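Local atomic coordinates of molybdopterin synthase sulfur carrier subunit (Homo sapiens, PDB entry 5MPO), a protein that acts as the sulfur carrier of molybdopterin synthase, donating sulfur from its thiocarboxylated C-terminus to convert precursor Z into molybdopterin. Residues Val27-Lys32 against Lys57-Arg62; Leu53-Glu58 against Asp95-Ile100. All blocks are in the same frame, centred on the assembly; numbering follows the deposited sequence.

Both contacts are buried and apolar between their segments, and both use helix 52-62 against one mixed sheet: contact 1 reaches strand 24-29, contact 2 its parallel neighbour 96-100. Their centres lie about 7 Å apart. The two strands are joined directly, since Leu28 N lies 2.7 Å from Ile97 O and Leu28 O lies 2.7 Å from Val99 N, both probable hydrogen bonds. Contact 1 adds a tyrosine whose hydroxyl is hydrogen-bonded to Glu42, whereas contact 2 is purely hydrocarbon and indole where it touches. Val99 CG2, 3.6 Å from Tyr29 CE1, carries the packing from one contact into the other.

Contact 1 of 2, residues Val27-Lys32 against Lys57-Arg62; sequences VLYFAK and KEIETR
The Tyr29 ring meets Ile59 at its edge, close to the ring plane, where Ile59 CG2 sits 3.7 Å from Tyr29 CE1. The same methyl is modelled doubtfully close to Tyr29 OH, and the packing rests on the contact with CE1. The two side chains slide past each other in opposite directions. His63 makes an edge-to-face pair with this ring, and Tyr29 OH is satisfied by a hydrogen bond with Glu42 OE2. A second flat group, the guanidinium of Arg62, has Glu58 OE1 in its plane at the edge, but the separation of 3.5 Å between Arg62 NH2 and Glu58 OE1 makes this a long, weak ion pair.

Ile59 divides its branches between two residues of the strand. With CG1 anti to the carbonyl carbon (chi1 -62°) and the chain then extended, Ile59 CD1 reaches Val27 CG1 at 4.0 Å, tip to tip. Further along the helix, Thr61 OG1 bonds back to Lys57 O at 3.0 Å, 45° out of the carbonyl plane; that oxygen also accepts from Thr61 N.

The two segments bury 123 Å² between them, and Leu66 touches both Tyr29 and Ile59. Helix 52-62 here packs on strand 24-29 of the mixed sheet, as in the ubiquitin-like beta-grasp fold, and Val27 also touches Ile44 and Val99 on the flanking strands 41-45 and 96-100.

Contact 2 of 2, residues Leu53-Glu58 against Asp95-Ile100; sequences LQLWKE and DEIAVI
Just before the strand that carries Ile97 to meet Leu55, Asp95 OD2 is gripped by two groups of the same chain, a salt bridge from Arg78 NH1 and a hydrogen bond from Gln92 N. Both bonds fall on the residue preceding strand 96-100, while the contact itself is apolar. Leu55 CD2 and Ile97 CG2 meet tip to tip at 3.9 Å. Both side chains start toward the opposing segment, and the Leu55 torsions (chi1 178°, chi2 58°) place its CD2 at that methyl.

Helix 52-62 lies across a mixed sheet whose middle strand is 96-100, as in the ubiquitin-like beta-grasp fold of the MoaD family; the CA atoms of Trp56 and Val99 are 9.1 Å apart, a gap that the side chains bridge. Trp56 takes part through its six-membered ring, crossing Val99 at about a right angle. Trp56 CZ3 comes 4.0 Å from Val99 CG1, and the methyl lies at the indole edge, near its plane. Phe75 of strand 74-77 touches Leu55, Trp56 and Ile97 alike. Ala98 and Ile100 of the same strand as Val99 each pack on an aromatic side chain of another protein's chain.

Contact 1 of 2, residues Val27-Lys32 against Lys57-Arg62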
# COMPACT_ATOMS: atom_id res chain seq x y z
N VAL B 27 18.50 20.63 27.30
CA VAL B 27 18.06 19.25 27.44
C VAL B 27 16.60 19.24 27.07
O VAL B 27 15.84 20.11 27.55
CB VAL B 27 18.32 18.66 28.82
CG1 VAL B 27 17.86 17.20 28.90
CG2 VAL B 27 19.82 18.71 29.11
N LEU B 28 16.23 18.35 26.16
CA LEU B 28 14.81 18.24 25.77
C LEU B 28 14.23 16.92 26.30
O LEU B 28 14.89 15.86 26.24
CB LEU B 28 14.72 18.33 24.26
CG LEU B 28 15.25 19.63 23.63
CD1 LEU B 28 15.07 19.67 22.12
CD2 LEU B 28 14.47 20.80 24.16
N TYR B 29 13.05 17.00 26.89
CA TYR B 29 12.44 15.80 27.54
C TYR B 29 11.17 15.51 26.76
O TYR B 29 10.31 16.39 26.62
CB TYR B 29 12.13 15.98 29.04
CG TYR B 29 13.35 16.22 29.93
CD1 TYR B 29 14.25 15.21 30.16
CD2 TYR B 29 13.62 17.49 30.48
CE1 TYR B 29 15.39 15.42 30.94
CE2 TYR B 29 14.74 17.71 31.25
CZ TYR B 29 15.63 16.68 31.46
OH TYR B 29 16.76 16.87 32.21
N PHE B 30 11.10 14.31 26.19
CA PHE B 30 9.95 13.93 25.37
C PHE B 30 9.11 12.85 26.04
O PHE B 30 9.65 11.97 26.72
CB PHE B 30 10.46 13.48 23.98
CG PHE B 30 10.88 14.64 23.15
CD1 PHE B 30 9.93 15.49 22.65
CD2 PHE B 30 12.24 14.96 23.01
CE1 PHE B 30 10.27 16.62 21.97
CE2 PHE B 30 12.59 16.09 22.31
CZ PHE B 30 11.61 16.93 21.79
N ALA B 31 7.80 12.93 25.82
CA ALA B 31 6.86 11.84 26.17
C ALA B 31 6.82 11.58 27.70
O ALA B 31 6.63 12.54 28.44
CB ALA B 31 7.18 10.60 25.37
N LYS B 32 7.00 10.34 28.16
CA LYS B 32 7.03 10.02 29.61
C LYS B 32 8.01 10.94 30.36
O LYS B 32 7.63 11.53 31.39
CB LYS B 32 7.43 8.55 29.86
N LYS B 57 24.08 10.57 33.93
CA LYS B 57 24.26 10.75 35.42
C LYS B 57 23.93 12.18 35.87
O LYS B 57 23.11 12.35 36.78
CB LYS B 57 25.66 10.31 35.91
N GLU B 58 24.50 13.20 35.21
CA GLU B 58 24.11 14.62 35.48
C GLU B 58 22.60 14.83 35.35
O GLU B 58 21.97 15.51 36.16
CB GLU B 58 24.80 15.63 34.54
CG GLU B 58 26.32 15.74 34.63
CD GLU B 58 26.81 16.51 35.85
OE1 GLU B 58 26.02 17.29 36.42
OE2 GLU B 58 27.99 16.34 36.26
N ILE B 59 22.00 14.26 34.32
CA ILE B 59 20.58 14.50 34.10
C ILE B 59 19.76 13.78 35.14
O ILE B 59 18.81 14.37 35.68
CB ILE B 59 20.12 14.16 32.67
CG1 ILE B 59 20.87 15.05 31.67
CG2 ILE B 59 18.62 14.40 32.53
CD1 ILE B 59 20.69 14.66 30.22
N GLU B 60 20.12 12.51 35.39
CA GLU B 60 19.48 11.65 36.42
C GLU B 60 19.54 12.31 37.79
O GLU B 60 18.49 12.51 38.44
CB GLU B 60 20.16 10.28 36.47
CG GLU B 60 19.40 9.17 37.21
CD GLU B 60 19.91 7.77 36.80
OE1 GLU B 60 21.15 7.56 36.63
OE2 GLU B 60 19.07 6.87 36.60
N THR B 61 20.76 12.70 38.19
CA THR B 61 20.99 13.52 39.41
C THR B 61 19.94 14.61 39.56
O THR B 61 19.46 14.89 40.66
CB THR B 61 22.37 14.22 39.35
OG1 THR B 61 23.43 13.28 39.61
CG2 THR B 61 22.46 15.43 40.32
N ARG B 62 19.61 15.25 38.45
CA ARG B 62 18.85 16.48 38.47
C ARG B 62 17.36 16.26 38.54
O ARG B 62 16.63 17.18 38.89
CB ARG B 62 19.22 17.32 37.24
CG ARG B 62 18.95 18.82 37.37
CD ARG B 62 19.74 19.66 36.35
NE ARG B 62 21.18 19.29 36.34
CZ ARG B 62 22.19 20.15 36.19
NH1 ARG B 62 22.00 21.47 36.00
NH2 ARG B 62 23.43 19.68 36.22

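Contact 2 of 2, residues Leu53-Glu58 against Asp95-Ile100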
# COMPACT_ATOMS: atom_id res chain seq x y z
N LEU B 53 27.39 8.42 29.38
CA LEU B 53 26.93 7.90 30.69
C LEU B 53 27.06 9.01 31.72
O LEU B 53 26.10 9.31 32.45
CB LEU B 53 27.70 6.63 31.13
N GLN B 54 28.23 9.66 31.74
CA GLN B 54 28.46 10.82 32.66
C GLN B 54 27.37 11.88 32.48
O GLN B 54 26.79 12.36 33.46
CB GLN B 54 29.89 11.41 32.53
N LEU B 55 27.04 12.19 31.21
CA LEU B 55 25.94 13.14 30.91
C LEU B 55 24.58 12.70 31.41
O LEU B 55 23.81 13.49 31.95
CB LEU B 55 25.87 13.46 29.42
CG LEU B 55 24.77 14.40 28.90
CD1 LEU B 55 24.80 15.77 29.56
CD2 LEU B 55 24.95 14.55 27.41
N TRP B 56 24.25 11.42 31.21
CA TRP B 56 23.02 10.88 31.75
C TRP B 56 23.00 11.03 33.28
O TRP B 56 22.03 11.58 33.83
CB TRP B 56 22.80 9.42 31.34
CG TRP B 56 21.61 8.90 32.05
CD1 TRP B 56 21.60 8.10 33.15
CD2 TRP B 56 20.25 9.25 31.80
NE1 TRP B 56 20.31 7.91 33.58
CE2 TRP B 56 19.46 8.60 32.77
CE3 TRP B 56 19.62 10.03 30.83
CZ2 TRP B 56 18.09 8.70 32.80
CZ3 TRP B 56 18.26 10.15 30.88
CH2 TRP B 56 17.50 9.48 31.85
N LYS B 57 24.08 10.57 33.93
CA LYS B 57 24.26 10.75 35.42
C LYS B 57 23.93 12.18 35.87
O LYS B 57 23.11 12.35 36.78
CB LYS B 57 25.66 10.31 35.91
N GLU B 58 24.50 13.20 35.21
CA GLU B 58 24.11 14.62 35.48
C GLU B 58 22.60 14.83 35.35
O GLU B 58 21.97 15.51 36.16
CB GLU B 58 24.80 15.63 34.54
CG GLU B 58 26.32 15.74 34.63
CD GLU B 58 26.81 16.51 35.85
OE1 GLU B 58 26.02 17.29 36.42
OE2 GLU B 58 27.99 16.34 36.26
N ASP B 95 23.97 23.29 21.91
CA ASP B 95 23.61 22.02 21.35
C ASP B 95 22.41 21.46 22.11
O ASP B 95 22.19 21.76 23.27
CB ASP B 95 24.74 21.02 21.43
CG ASP B 95 25.82 21.26 20.41
OD1 ASP B 95 25.64 22.05 19.46
OD2 ASP B 95 26.88 20.65 20.58
N GLU B 96 21.65 20.63 21.42
CA GLU B 96 20.46 20.05 21.96
C GLU B 96 20.74 18.63 22.38
O GLU B 96 21.35 17.88 21.65
CB GLU B 96 19.36 20.07 20.96
CG GLU B 96 18.78 21.45 20.79
CD GLU B 96 17.68 21.48 19.76
OE1 GLU B 96 17.31 20.43 19.19
OE2 GLU B 96 17.21 22.58 19.50
N ILE B 97 20.32 18.27 23.58
CA ILE B 97 20.45 16.89 24.07
C ILE B 97 19.01 16.46 24.31
O ILE B 97 18.34 17.00 25.22
CB ILE B 97 21.22 16.80 25.41
CG1 ILE B 97 22.54 17.62 25.42
CG2 ILE B 97 21.47 15.35 25.78
CD1 ILE B 97 23.56 17.25 24.38
N ALA B 98 18.50 15.54 23.51
CA ALA B 98 17.10 15.11 23.71
C ALA B 98 17.08 13.76 24.42
O ALA B 98 17.94 12.88 24.19
CB ALA B 98 16.35 15.06 22.41
N VAL B 99 16.16 13.66 25.37
CA VAL B 99 15.98 12.42 26.14
C VAL B 99 14.82 11.70 25.46
O VAL B 99 13.68 12.20 25.48
CB VAL B 99 15.65 12.67 27.65
CG1 VAL B 99 15.43 11.34 28.38
CG2 VAL B 99 16.78 13.47 28.30
N ILE B 100 15.16 10.55 24.86
CA ILE B 100 14.30 9.82 23.91
C ILE B 100 13.78 8.50 24.57
O ILE B 100 14.49 7.51 24.63
CB ILE B 100 15.16 9.45 22.67
CG1 ILE B 100 15.88 10.66 22.04
CG2 ILE B 100 14.34 8.67 21.64
CD1 ILE B 100 15.00 11.61 21.30